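Local structure of alkylhalidase CmlS (3I3L) at residues V26-G31 against L40-L45; T50-S55 against L164-G169; L133-A138 against V145-P150. The protein is a flavin-dependent halogenase of chloramphenicol biosynthesis that probably works as an oxidoreductase and holds its FAD covalently. All blocks are in the same frame, centred on the assembly; numbering follows the deposited sequence.

Contact 1: V26-G31 against L40-L45; sequences VAIIGG and LTLHKL. With FAD (flavin-adenine dinucleotide), chain B.
V26 turns CG1 anti to its own backbone N (chi1 -175°), and L42, with CG anti to its carbonyl carbon (chi1 -87°), carries CD1 across the gap to meet it. The closest approach is V26 CG1 to L42 CD1 at 3.7 Å, the two side chains crossing at about a right angle. L42 CD1 also lies 4.0 Å from V26 CB, while CG2 of the valine only grazes it. From the next inward-facing position of the strand, I28 extends its chain toward the helix and comes tip to tip with the leucine, I28 CD1 to L42 CD1 at 4.1 Å. One methyl is thus cradled by two strand residues. Branched V26 and I28 suit an extended backbone; the longer, flexible leucine suits a helix that must bridge the distance. V49 and I181, on the two neighbouring strands, and A339 of helix 327-347 close in around L42.

The segments belong to the first beta-alpha-beta unit of a Rossmann-type domain, consistent with the glycine pattern G30, G32, G35. At the strand's end G30 adopts phi 103° with its CA 3.4 Å from FAD O4B, conditions that fit a residue without a side chain. No hydrogen bond joins the segments, so dispersion and the burial of apolar surface hold helix to strand, and the nucleotide is met by the strand's end and the turn that follows.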
loop_
_atom_site.group_PDB
_atom_site.type_symbol
_atom_site.label_atom_id
_atom_site.label_comp_id
_atom_site.label_asym_id
_atom_site.label_seq_id
_atom_site.Cartn_x
_atom_site.Cartn_y
_atom_site.Cartn_z
ATOM N N VAL A 26 25.835 -6.737 -1.402
ATOM C CA VAL A 26 24.753 -5.908 -1.921
ATOM C C VAL A 26 24.891 -4.474 -1.516
ATOM O O VAL A 26 24.947 -4.188 -0.323
ATOM C CB VAL A 26 23.351 -6.396 -1.412
ATOM C CG1 VAL A 26 22.269 -5.586 -2.089
ATOM C CG2 VAL A 26 23.169 -7.882 -1.676
ATOM N N ALA A 27 24.934 -3.577 -2.497
ATOM C CA ALA A 27 24.896 -2.153 -2.257
ATOM C C ALA A 27 23.431 -1.673 -2.225
ATOM O O ALA A 27 22.591 -2.128 -3.027
ATOM C CB ALA A 27 25.600 -1.383 -3.369
ATOM N N ILE A 28 23.143 -0.776 -1.276
ATOM C CA ILE A 28 21.836 -0.241 -1.147
ATOM C C ILE A 28 21.908 1.241 -1.185
ATOM O O ILE A 28 22.539 1.862 -0.333
ATOM C CB ILE A 28 21.138 -0.688 0.150
ATOM C CG1 ILE A 28 20.821 -2.186 0.109
ATOM C CG2 ILE A 28 19.757 0.058 0.282
ATOM C CD1 ILE A 28 20.204 -2.637 1.556
ATOM N N ILE A 29 21.247 1.831 -2.163
ATOM C CA ILE A 29 21.185 3.307 -2.275
ATOM C C ILE A 29 19.996 3.857 -1.504
ATOM O O ILE A 29 18.851 3.596 -1.887
ATOM C CB ILE A 29 20.978 3.710 -3.780
ATOM C CG1 ILE A 29 22.090 3.141 -4.654
ATOM C CG2 ILE A 29 20.891 5.208 -3.979
ATOM C CD1 ILE A 29 21.676 2.955 -6.156
ATOM N N GLY A 30 20.256 4.666 -0.463
ATOM C CA GLY A 30 19.227 5.272 0.345
ATOM C C GLY A 30 19.032 4.591 1.690
ATOM O O GLY A 30 18.960 3.390 1.779
ATOM N N GLY A 31 18.953 5.378 2.761
ATOM C CA GLY A 31 18.699 4.803 4.084
ATOM C C GLY A 31 17.356 5.186 4.690
ATOM O O GLY A 31 17.234 5.251 5.921
ATOM N N LEU A 40 18.325 -4.674 6.746
ATOM C CA LEU A 40 17.958 -5.571 7.852
ATOM C C LEU A 40 17.498 -6.935 7.361
ATOM O O LEU A 40 17.873 -7.967 7.934
ATOM C CB LEU A 40 16.839 -4.967 8.713
ATOM C CG LEU A 40 17.184 -3.692 9.475
ATOM C CD1 LEU A 40 15.918 -3.025 9.986
ATOM C CD2 LEU A 40 18.189 -3.991 10.639
ATOM N N THR A 41 16.683 -6.980 6.312
ATOM C CA THR A 41 16.195 -8.285 5.848
ATOM C C THR A 41 17.310 -9.094 5.173
ATOM O O THR A 41 17.429 -10.277 5.417
ATOM C CB THR A 41 14.957 -8.133 4.919
ATOM O OG1 THR A 41 13.975 -7.404 5.624
ATOM C CG2 THR A 41 14.371 -9.485 4.509
ATOM N N LEU A 42 18.110 -8.441 4.312
ATOM C CA LEU A 42 19.240 -9.076 3.633
ATOM C C LEU A 42 20.309 -9.589 4.648
ATOM O O LEU A 42 20.873 -10.629 4.457
ATOM C CB LEU A 42 19.930 -8.093 2.687
ATOM C CG LEU A 42 19.407 -7.964 1.270
ATOM C CD1 LEU A 42 19.895 -6.635 0.617
ATOM C CD2 LEU A 42 19.714 -9.220 0.409
ATOM N N HIS A 43 20.546 -8.842 5.724
ATOM C CA HIS A 43 21.453 -9.274 6.796
ATOM C C HIS A 43 20.926 -10.528 7.520
ATOM O O HIS A 43 21.652 -11.504 7.667
ATOM C CB HIS A 43 21.659 -8.144 7.782
ATOM C CG HIS A 43 22.276 -8.585 9.064
ATOM N ND1 HIS A 43 23.655 -8.606 9.260
ATOM C CD2 HIS A 43 21.714 -8.990 10.231
ATOM C CE1 HIS A 43 23.904 -9.034 10.482
ATOM N NE2 HIS A 43 22.747 -9.274 11.093
ATOM N N LYS A 44 19.652 -10.525 7.908
ATOM C CA LYS A 44 19.029 -11.680 8.538
ATOM C C LYS A 44 19.095 -12.888 7.572
ATOM O O LYS A 44 19.157 -14.060 8.014
ATOM C CB LYS A 44 17.561 -11.342 8.862
ATOM C CG LYS A 44 16.700 -12.471 9.483
ATOM C CD LYS A 44 15.324 -11.923 9.844
ATOM C CE LYS A 44 14.376 -12.999 10.414
ATOM N NZ LYS A 44 14.830 -13.392 11.788
ATOM N N LEU A 45 19.048 -12.627 6.257
ATOM C CA LEU A 45 19.148 -13.723 5.295
ATOM C C LEU A 45 20.617 -14.141 5.016
ATOM O O LEU A 45 20.872 -15.028 4.214
ATOM C CB LEU A 45 18.431 -13.415 3.981
ATOM C CG LEU A 45 16.918 -13.200 4.066
ATOM C CD1 LEU A 45 16.396 -12.653 2.733
ATOM C CD2 LEU A 45 16.191 -14.521 4.448
HETATM P PA FAD B . 12.454 8.013 1.121
HETATM O O1A FAD B . 12.419 9.234 0.231
HETATM O O2A FAD B . 11.696 8.100 2.399
HETATM O O5B FAD B . 14.019 7.670 1.438
HETATM C C5B FAD B . 14.981 7.698 0.403
HETATM C C4B FAD B . 16.371 8.125 0.925
HETATM O O4B FAD B . 17.300 8.021 -0.180
HETATM C C3B FAD B . 16.412 9.560 1.392
HETATM O O3B FAD B . 16.788 9.608 2.734
HETATM C C2B FAD B . 17.477 10.232 0.511
HETATM O O2B FAD B . 18.325 11.037 1.268
HETATM C C1B FAD B . 18.244 9.061 -0.084
HETATM N N9A FAD B . 18.840 9.234 -1.396
HETATM C C8A FAD B . 18.261 9.772 -2.507
HETATM N N7A FAD B . 19.145 9.712 -3.527
HETATM C C5A FAD B . 20.317 9.218 -3.065
HETATM C C6A FAD B . 21.530 8.972 -3.681
HETATM N N6A FAD B . 21.706 9.225 -4.965
HETATM N N1A FAD B . 22.526 8.404 -2.933
HETATM C C2A FAD B . 22.359 8.119 -1.600
HETATM N N3A FAD B . 21.154 8.357 -1.014
HETATM C C4A FAD B . 20.143 8.897 -1.730
HETATM N N1 FAD B . 3.546 7.540 3.310
HETATM C C2 FAD B . 2.916 6.917 4.374
HETATM O O2 FAD B . 3.183 5.741 4.582
HETATM N N3 FAD B . 2.007 7.582 5.154
HETATM C C4 FAD B . 1.697 8.893 4.904
HETATM O O4 FAD B . 0.867 9.492 5.660
HETATM C C4X FAD B . 2.301 9.522 3.813
HETATM N N5 FAD B . 2.028 10.835 3.546
HETATM C C5X FAD B . 2.708 11.475 2.535
HETATM C C6 FAD B . 2.426 12.818 2.244
HETATM C C7 FAD B . 3.050 13.428 1.183
HETATM C C7M FAD B . 2.784 14.878 0.855
HETATM C C8 FAD B . 3.992 12.705 0.458
HETATM C C8M FAD B . 4.760 13.349 -0.625
HETATM C C9 FAD B . 4.253 11.353 0.706
HETATM C C9A FAD B . 3.590 10.761 1.771
HETATM N N10 FAD B . 3.901 9.460 2.042
HETATM C C10 FAD B . 3.234 8.821 3.018
HETATM C "C1'" FAD B . 4.779 8.772 1.053
HETATM C "C2'" FAD B . 5.996 8.207 1.747
HETATM O "O2'" FAD B . 6.558 9.209 2.494
HETATM C "C3'" FAD B . 7.015 7.563 0.845
HETATM O "O3'" FAD B . 6.412 6.496 0.147
HETATM C "C4'" FAD B . 8.201 6.974 1.681
HETATM O "O4'" FAD B . 8.973 7.983 2.271
HETATM C "C5'" FAD B . 9.130 6.191 0.763
HETATM O "O5'" FAD B . 10.157 5.594 1.502
HETATM P P FAD B . 11.498 5.329 0.711
HETATM O O1P FAD B . 11.177 4.696 -0.625
HETATM O O2P FAD B . 12.498 4.633 1.627
HETATM O O3P FAD B . 12.024 6.784 0.239
#

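Contact 2: T50-S55 against L164-G169. With FAD (flavin-adenine dinucleotide), chain B.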
loop_
_atom_site.group_PDB
_atom_site.type_symbol
_atom_site.label_atom_id
_atom_site.label_comp_id
_atom_site.label_asym_id
_atom_site.label_seq_id
_atom_site.Cartn_x
_atom_site.Cartn_y
_atom_site.Cartn_z
ATOM N N THR A 50 25.851 -3.091 2.336
ATOM C CA THR A 50 26.290 -1.709 2.541
ATOM C C THR A 50 25.190 -0.666 2.162
ATOM O O THR A 50 24.649 -0.728 1.096
ATOM C CB THR A 50 27.639 -1.454 1.829
ATOM O OG1 THR A 50 28.644 -2.332 2.407
ATOM C CG2 THR A 50 28.078 -0.013 2.010
ATOM N N ILE A 51 24.909 0.294 3.046
ATOM C CA ILE A 51 23.916 1.310 2.772
ATOM C C ILE A 51 24.570 2.672 2.624
ATOM O O ILE A 51 25.223 3.154 3.575
ATOM C CB ILE A 51 22.871 1.408 3.913
ATOM C CG1 ILE A 51 22.173 0.050 4.130
ATOM C CG2 ILE A 51 21.914 2.511 3.592
ATOM C CD1 ILE A 51 21.250 -0.007 5.363
ATOM N N TYR A 52 24.345 3.308 1.464
ATOM C CA TYR A 52 24.818 4.652 1.155
ATOM C C TYR A 52 23.656 5.649 1.197
ATOM O O TYR A 52 22.730 5.537 0.405
ATOM C CB TYR A 52 25.416 4.680 -0.246
ATOM C CG TYR A 52 26.555 3.698 -0.450
ATOM C CD1 TYR A 52 27.880 4.044 -0.106
ATOM C CD2 TYR A 52 26.323 2.443 -0.971
ATOM C CE1 TYR A 52 28.937 3.169 -0.266
ATOM C CE2 TYR A 52 27.370 1.526 -1.134
ATOM C CZ TYR A 52 28.683 1.911 -0.770
ATOM O OH TYR A 52 29.712 1.057 -0.896
ATOM N N GLU A 53 23.678 6.570 2.174
ATOM C CA GLU A 53 22.667 7.591 2.352
ATOM C C GLU A 53 23.298 8.966 2.148
ATOM O O GLU A 53 24.318 9.286 2.790
ATOM C CB GLU A 53 22.074 7.460 3.759
ATOM C CG GLU A 53 21.247 8.670 4.245
ATOM C CD GLU A 53 20.080 9.013 3.321
ATOM O OE1 GLU A 53 19.251 8.119 3.076
ATOM O OE2 GLU A 53 19.994 10.161 2.823
ATOM N N ARG A 54 22.737 9.780 1.249
ATOM C CA ARG A 54 23.394 11.094 0.943
ATOM C C ARG A 54 23.277 12.109 2.093
ATOM O O ARG A 54 24.065 13.067 2.176
ATOM C CB ARG A 54 22.788 11.729 -0.316
ATOM C CG ARG A 54 21.274 11.998 -0.172
ATOM C CD ARG A 54 20.673 12.645 -1.400
ATOM N NE ARG A 54 19.241 12.970 -1.163
ATOM C CZ ARG A 54 18.392 13.361 -2.117
ATOM N NH1 ARG A 54 18.822 13.463 -3.398
ATOM N NH2 ARG A 54 17.105 13.613 -1.807
ATOM N N SER A 55 22.279 11.949 2.962
ATOM C CA SER A 55 22.044 12.971 3.988
ATOM C C SER A 55 22.699 12.572 5.280
ATOM O O SER A 55 23.190 11.460 5.439
ATOM C CB SER A 55 20.546 13.161 4.277
ATOM O OG SER A 55 19.853 13.759 3.179
ATOM N N LEU A 164 29.161 1.154 -8.502
ATOM C CA LEU A 164 28.634 2.452 -8.078
ATOM C C LEU A 164 29.714 3.508 -7.963
ATOM O O LEU A 164 30.815 3.220 -7.504
ATOM C CB LEU A 164 27.966 2.303 -6.698
ATOM C CG LEU A 164 26.497 1.834 -6.687
ATOM C CD1 LEU A 164 26.347 0.564 -7.350
ATOM C CD2 LEU A 164 26.069 1.714 -5.264
ATOM N N THR A 165 29.407 4.731 -8.356
ATOM C CA THR A 165 30.283 5.824 -7.982
ATOM C C THR A 165 29.653 6.573 -6.854
ATOM O O THR A 165 28.464 6.892 -6.912
ATOM C CB THR A 165 30.626 6.755 -9.125
ATOM O OG1 THR A 165 31.223 5.994 -10.167
ATOM C CG2 THR A 165 31.628 7.822 -8.667
ATOM N N VAL A 166 30.465 6.864 -5.841
ATOM C CA VAL A 166 30.052 7.435 -4.536
ATOM C C VAL A 166 30.933 8.664 -4.196
ATOM O O VAL A 166 32.154 8.657 -4.455
ATOM C CB VAL A 166 30.281 6.313 -3.501
ATOM C CG1 VAL A 166 30.918 6.791 -2.281
ATOM C CG2 VAL A 166 29.003 5.509 -3.272
ATOM N N ARG A 167 30.332 9.719 -3.627
ATOM C CA ARG A 167 31.112 10.887 -3.192
ATOM C C ARG A 167 31.442 10.792 -1.728
ATOM O O ARG A 167 30.578 11.027 -0.891
ATOM C CB ARG A 167 30.407 12.211 -3.493
ATOM C CG ARG A 167 30.980 12.953 -4.701
ATOM C CD ARG A 167 30.915 14.510 -4.602
ATOM N NE ARG A 167 29.626 15.022 -4.079
ATOM C CZ ARG A 167 28.572 15.412 -4.828
ATOM N NH1 ARG A 167 27.460 15.840 -4.230
ATOM N NH2 ARG A 167 28.610 15.378 -6.173
ATOM N N ARG A 168 32.697 10.443 -1.443
ATOM C CA ARG A 168 33.248 10.233 -0.088
ATOM C C ARG A 168 34.262 11.344 0.152
ATOM O O ARG A 168 35.314 11.388 -0.497
ATOM C CB ARG A 168 33.969 8.881 -0.020
ATOM C CG ARG A 168 34.464 8.457 1.362
ATOM C CD ARG A 168 35.335 7.194 1.268
ATOM N NE ARG A 168 35.023 6.219 2.330
ATOM C CZ ARG A 168 34.075 5.266 2.277
ATOM N NH1 ARG A 168 33.287 5.114 1.210
ATOM N NH2 ARG A 168 33.914 4.452 3.320
ATOM N N GLY A 169 33.931 12.243 1.076
ATOM C CA GLY A 169 34.645 13.510 1.196
ATOM C C GLY A 169 34.246 14.385 0.019
ATOM O O GLY A 169 33.067 14.700 -0.155
HETATM P PA FAD B . 12.454 8.013 1.121
HETATM O O1A FAD B . 12.419 9.234 0.231
HETATM O O2A FAD B . 11.696 8.100 2.399
HETATM O O5B FAD B . 14.019 7.670 1.438
HETATM C C5B FAD B . 14.981 7.698 0.403
HETATM C C4B FAD B . 16.371 8.125 0.925
HETATM O O4B FAD B . 17.300 8.021 -0.180
HETATM C C3B FAD B . 16.412 9.560 1.392
HETATM O O3B FAD B . 16.788 9.608 2.734
HETATM C C2B FAD B . 17.477 10.232 0.511
HETATM O O2B FAD B . 18.325 11.037 1.268
HETATM C C1B FAD B . 18.244 9.061 -0.084
HETATM N N9A FAD B . 18.840 9.234 -1.396
HETATM C C8A FAD B . 18.261 9.772 -2.507
HETATM N N7A FAD B . 19.145 9.712 -3.527
HETATM C C5A FAD B . 20.317 9.218 -3.065
HETATM C C6A FAD B . 21.530 8.972 -3.681
HETATM N N6A FAD B . 21.706 9.225 -4.965
HETATM N N1A FAD B . 22.526 8.404 -2.933
HETATM C C2A FAD B . 22.359 8.119 -1.600
HETATM N N3A FAD B . 21.154 8.357 -1.014
HETATM C C4A FAD B . 20.143 8.897 -1.730
HETATM N N1 FAD B . 3.546 7.540 3.310
HETATM C C2 FAD B . 2.916 6.917 4.374
HETATM O O2 FAD B . 3.183 5.741 4.582
HETATM N N3 FAD B . 2.007 7.582 5.154
HETATM C C4 FAD B . 1.697 8.893 4.904
HETATM O O4 FAD B . 0.867 9.492 5.660
HETATM C C4X FAD B . 2.301 9.522 3.813
HETATM N N5 FAD B . 2.028 10.835 3.546
HETATM C C5X FAD B . 2.708 11.475 2.535
HETATM C C6 FAD B . 2.426 12.818 2.244
HETATM C C7 FAD B . 3.050 13.428 1.183
HETATM C C7M FAD B . 2.784 14.878 0.855
HETATM C C8 FAD B . 3.992 12.705 0.458
HETATM C C8M FAD B . 4.760 13.349 -0.625
HETATM C C9 FAD B . 4.253 11.353 0.706
HETATM C C9A FAD B . 3.590 10.761 1.771
HETATM N N10 FAD B . 3.901 9.460 2.042
HETATM C C10 FAD B . 3.234 8.821 3.018
HETATM C "C1'" FAD B . 4.779 8.772 1.053
HETATM C "C2'" FAD B . 5.996 8.207 1.747
HETATM O "O2'" FAD B . 6.558 9.209 2.494
HETATM C "C3'" FAD B . 7.015 7.563 0.845
HETATM O "O3'" FAD B . 6.412 6.496 0.147
HETATM C "C4'" FAD B . 8.201 6.974 1.681
HETATM O "O4'" FAD B . 8.973 7.983 2.271
HETATM C "C5'" FAD B . 9.130 6.191 0.763
HETATM O "O5'" FAD B . 10.157 5.594 1.502
HETATM P P FAD B . 11.498 5.329 0.711
HETATM O O1P FAD B . 11.177 4.696 -0.625
HETATM O O2P FAD B . 12.498 4.633 1.627
HETATM O O3P FAD B . 12.024 6.784 0.239
#
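Y52 and V166 join two sheets of an FAD domain of Rossmann type, consistent with the glutathione-reductase-like class: Y52 ends the second strand of the mainly parallel Rossmann-type sheet, and V166 lies in the middle strand of a three-stranded antiparallel sheet. CB of Y52 points toward V166, and CG, the first ring atom, is already 4.2 Å from V166 CG2. Along one side of the ring Y52 CD1 is nearer still, 3.7 Å from V166 CG2, and CE1 follows closely. The methyl therefore sits over a face as a CH-pi contact, V166 CG2 4.0 Å from the ring centroid and 27° off its normal. Across the ring, Y52 CE2 reaches L164 CD2 obliquely at 4.3 Å. A flat, broad tyrosine can serve both aliphatic groups at once; T149 and V151 flank it.

Beyond Y52 the strand gives way to the nucleotide site. E53, the acid just past the end of the second strand, takes the adenosine ribose hydroxyls, with FAD O3B bonded to E53 OE1 at 2.9 Å. R54 lays its guanidinium over the adenine, FAD C8A standing 3.5 Å above the guanidinium plane. S55 N donates to E53 OE2 over 2.9 Å, on the anti lone pair.

Contact 3: L133-A138 against V145-P150. With FAD (flavin-adenine dinucleotide), chain B.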
loop_
_atom_site.group_PDB
_atom_site.type_symbol
_atom_site.label_atom_id
_atom_site.label_comp_id
_atom_site.label_asym_id
_atom_site.label_seq_id
_atom_site.Cartn_x
_atom_site.Cartn_y
_atom_site.Cartn_z
ATOM N N LEU A 133 15.957 5.648 13.572
ATOM C CA LEU A 133 15.871 4.499 14.461
ATOM C C LEU A 133 16.142 3.186 13.683
ATOM O O LEU A 133 16.893 2.352 14.130
ATOM C CB LEU A 133 14.489 4.481 15.134
ATOM C CG LEU A 133 13.960 3.490 16.184
ATOM C CD1 LEU A 133 13.672 2.139 15.617
ATOM C CD2 LEU A 133 14.896 3.369 17.377
ATOM N N LEU A 134 15.541 3.041 12.508
ATOM C CA LEU A 134 15.797 1.929 11.621
ATOM C C LEU A 134 17.236 1.856 11.173
ATOM O O LEU A 134 17.844 0.762 11.136
ATOM C CB LEU A 134 14.934 2.036 10.377
ATOM C CG LEU A 134 13.415 2.011 10.537
ATOM C CD1 LEU A 134 12.731 1.782 9.143
ATOM C CD2 LEU A 134 12.974 0.917 11.488
ATOM N N LEU A 135 17.790 2.999 10.822
ATOM C CA LEU A 135 19.121 3.011 10.281
ATOM C C LEU A 135 20.173 2.651 11.360
ATOM O O LEU A 135 21.118 1.933 11.088
ATOM C CB LEU A 135 19.426 4.373 9.612
ATOM C CG LEU A 135 20.643 4.334 8.664
ATOM C CD1 LEU A 135 20.471 3.185 7.580
ATOM C CD2 LEU A 135 20.868 5.685 8.001
ATOM N N ASP A 136 19.999 3.190 12.562
ATOM C CA ASP A 136 20.838 2.887 13.714
ATOM C C ASP A 136 20.682 1.438 14.106
ATOM O O ASP A 136 21.631 0.791 14.472
ATOM C CB ASP A 136 20.449 3.799 14.891
ATOM C CG ASP A 136 20.916 5.211 14.698
ATOM O OD1 ASP A 136 21.614 5.489 13.711
ATOM O OD2 ASP A 136 20.567 6.085 15.530
ATOM N N GLU A 137 19.465 0.912 14.037
ATOM C CA GLU A 137 19.337 -0.524 14.209
ATOM C C GLU A 137 20.215 -1.293 13.210
ATOM O O GLU A 137 20.947 -2.208 13.616
ATOM C CB GLU A 137 17.876 -0.971 14.184
ATOM C CG GLU A 137 17.739 -2.426 14.403
ATOM C CD GLU A 137 18.220 -2.845 15.777
ATOM O OE1 GLU A 137 18.041 -2.040 16.717
ATOM O OE2 GLU A 137 18.742 -3.991 15.899
ATOM N N ALA A 138 20.200 -0.889 11.930
ATOM C CA ALA A 138 21.026 -1.552 10.895
ATOM C C ALA A 138 22.516 -1.546 11.287
ATOM O O ALA A 138 23.185 -2.609 11.242
ATOM C CB ALA A 138 20.844 -0.926 9.506
ATOM N N VAL A 145 27.118 1.324 7.170
ATOM C CA VAL A 145 26.275 2.431 6.790
ATOM C C VAL A 145 27.147 3.666 6.577
ATOM O O VAL A 145 27.877 4.037 7.471
ATOM C CB VAL A 145 25.140 2.729 7.868
ATOM C CG1 VAL A 145 24.457 4.075 7.597
ATOM C CG2 VAL A 145 24.109 1.600 7.946
ATOM N N HIS A 146 27.049 4.305 5.417
ATOM C CA HIS A 146 27.707 5.561 5.162
ATOM C C HIS A 146 26.679 6.674 4.962
ATOM O O HIS A 146 26.072 6.801 3.881
ATOM C CB HIS A 146 28.592 5.489 3.909
ATOM C CG HIS A 146 29.575 4.356 3.898
ATOM N ND1 HIS A 146 30.519 4.186 4.890
ATOM C CD2 HIS A 146 29.804 3.375 2.983
ATOM C CE1 HIS A 146 31.273 3.137 4.597
ATOM N NE2 HIS A 146 30.863 2.627 3.447
ATOM N N GLU A 147 26.533 7.528 5.976
ATOM C CA GLU A 147 25.739 8.728 5.857
ATOM C C GLU A 147 26.562 9.765 5.119
ATOM O O GLU A 147 27.758 9.596 4.956
ATOM C CB GLU A 147 25.305 9.252 7.224
ATOM C CG GLU A 147 24.179 8.438 7.842
ATOM C CD GLU A 147 23.790 8.931 9.184
ATOM O OE1 GLU A 147 23.707 10.168 9.386
ATOM O OE2 GLU A 147 23.536 8.080 10.069
ATOM N N GLU A 148 25.898 10.810 4.649
ATOM C CA GLU A 148 26.543 11.873 3.881
ATOM C C GLU A 148 27.428 11.320 2.760
ATOM O O GLU A 148 28.514 11.839 2.501
ATOM C CB GLU A 148 27.354 12.806 4.794
ATOM C CG GLU A 148 26.524 13.456 5.904
ATOM C CD GLU A 148 27.355 14.433 6.786
ATOM O OE1 GLU A 148 28.302 13.991 7.456
ATOM O OE2 GLU A 148 27.049 15.634 6.808
ATOM N N THR A 149 26.939 10.295 2.054
ATOM C CA THR A 149 27.706 9.636 1.002
ATOM C C THR A 149 26.722 9.362 -0.152
ATOM O O THR A 149 26.179 8.260 -0.245
ATOM C CB THR A 149 28.324 8.279 1.513
ATOM O OG1 THR A 149 29.125 8.496 2.674
ATOM C CG2 THR A 149 29.217 7.634 0.474
ATOM N N PRO A 150 26.443 10.377 -0.990
ATOM C CA PRO A 150 25.528 10.190 -2.067
ATOM C C PRO A 150 26.082 9.240 -3.135
ATOM O O PRO A 150 27.282 9.260 -3.417
ATOM C CB PRO A 150 25.403 11.607 -2.672
ATOM C CG PRO A 150 26.585 12.347 -2.218
ATOM C CD PRO A 150 26.917 11.779 -0.904
HETATM P PA FAD B . 12.454 8.013 1.121
HETATM O O1A FAD B . 12.419 9.234 0.231
HETATM O O2A FAD B . 11.696 8.100 2.399
HETATM O O5B FAD B . 14.019 7.670 1.438
HETATM C C5B FAD B . 14.981 7.698 0.403
HETATM C C4B FAD B . 16.371 8.125 0.925
HETATM O O4B FAD B . 17.300 8.021 -0.180
HETATM C C3B FAD B . 16.412 9.560 1.392
HETATM O O3B FAD B . 16.788 9.608 2.734
HETATM C C2B FAD B . 17.477 10.232 0.511
HETATM O O2B FAD B . 18.325 11.037 1.268
HETATM C C1B FAD B . 18.244 9.061 -0.084
HETATM N N9A FAD B . 18.840 9.234 -1.396
HETATM C C8A FAD B . 18.261 9.772 -2.507
HETATM N N7A FAD B . 19.145 9.712 -3.527
HETATM C C5A FAD B . 20.317 9.218 -3.065
HETATM C C6A FAD B . 21.530 8.972 -3.681
HETATM N N6A FAD B . 21.706 9.225 -4.965
HETATM N N1A FAD B . 22.526 8.404 -2.933
HETATM C C2A FAD B . 22.359 8.119 -1.600
HETATM N N3A FAD B . 21.154 8.357 -1.014
HETATM C C4A FAD B . 20.143 8.897 -1.730
HETATM N N1 FAD B . 3.546 7.540 3.310
HETATM C C2 FAD B . 2.916 6.917 4.374
HETATM O O2 FAD B . 3.183 5.741 4.582
HETATM N N3 FAD B . 2.007 7.582 5.154
HETATM C C4 FAD B . 1.697 8.893 4.904
HETATM O O4 FAD B . 0.867 9.492 5.660
HETATM C C4X FAD B . 2.301 9.522 3.813
HETATM N N5 FAD B . 2.028 10.835 3.546
HETATM C C5X FAD B . 2.708 11.475 2.535
HETATM C C6 FAD B . 2.426 12.818 2.244
HETATM C C7 FAD B . 3.050 13.428 1.183
HETATM C C7M FAD B . 2.784 14.878 0.855
HETATM C C8 FAD B . 3.992 12.705 0.458
HETATM C C8M FAD B . 4.760 13.349 -0.625
HETATM C C9 FAD B . 4.253 11.353 0.706
HETATM C C9A FAD B . 3.590 10.761 1.771
HETATM N N10 FAD B . 3.901 9.460 2.042
HETATM C C10 FAD B . 3.234 8.821 3.018
HETATM C "C1'" FAD B . 4.779 8.772 1.053
HETATM C "C2'" FAD B . 5.996 8.207 1.747
HETATM O "O2'" FAD B . 6.558 9.209 2.494
HETATM C "C3'" FAD B . 7.015 7.563 0.845
HETATM O "O3'" FAD B . 6.412 6.496 0.147
HETATM C "C4'" FAD B . 8.201 6.974 1.681
HETATM O "O4'" FAD B . 8.973 7.983 2.271
HETATM C "C5'" FAD B . 9.130 6.191 0.763
HETATM O "O5'" FAD B . 10.157 5.594 1.502
HETATM P P FAD B . 11.498 5.329 0.711
HETATM O O1P FAD B . 11.177 4.696 -0.625
HETATM O O2P FAD B . 12.498 4.633 1.627
HETATM O O3P FAD B . 12.024 6.784 0.239
HETATM O O HOH W 1 22.359 6.065 11.109
#
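Helix 127-140 packs on the end of strand 144-146, the two backbones coming nearest at A138 and V145, whose CA atoms are 7.8 Å apart. L135 makes the main side-chain contact: with CG anti to the backbone N (chi1 -163°), its isobutyl group fits obliquely against both branches of V145. L135 CD2 lies 4.0 Å from V145 CG1, and CD1 of the leucine is equally close to V145 CG2. One turn of helix away, the small CB of A138 meets V145 CG2 at 4.4 Å, alanine being short enough for the helix to sit close. Among the leucine's further neighbours are S36, I51 and F57, which place it between this helix, helix 33-44 and the sheet.

Strand 144-146 is the outermost parallel strand of the Rossmann-type sheet, beside 48-52, and the helix before it covers one face of that edge. At the strand's end the contact turns polar. E147 runs its extended chain past L135 in the opposite direction, and a water lies between two carboxylates, within donating distance of D136 OD1 (2.8 Å) and E147 OE2 (2.6 Å), though with more acceptors in reach than protons it need not serve both at once. The carboxylates would repel each other, but salt bridges from K132 to D136 and from R139 to E147 probably offset this; F57 N holds E147 OE1. E148 then takes a left-handed backbone (phi 48°), turning the chain so that T149 OG1 donates to E147 O at 2.9 Å, from 51° out of the carbonyl plane. The turn delivers P150 to the adenine, with P150 CA 3.6 Å from FAD N1A.

In the fold
All three contacts belong to the FAD domain and touch the adenosine half of the cofactor; the flavin, covalently tied to D297, lies well beyond, with FAD N10 15.3 Å from N9A. Contacts 1 and 2, centred about 14 Å apart, meet where the first two parallel strands end: G30 N lies 2.8 Å from Y52 O, a probable hydrogen bond, and G31 N likewise reaches the ribose-binding E53. Contact 3 is nested in the loop closed by contact 2, centres about 10 Å apart, and continues the sheet outward, I51 O to H146 N at 2.8 Å. L40 CD2 packs on A138 CA at 3.8 Å, setting the helices of contacts 1 and 3 together.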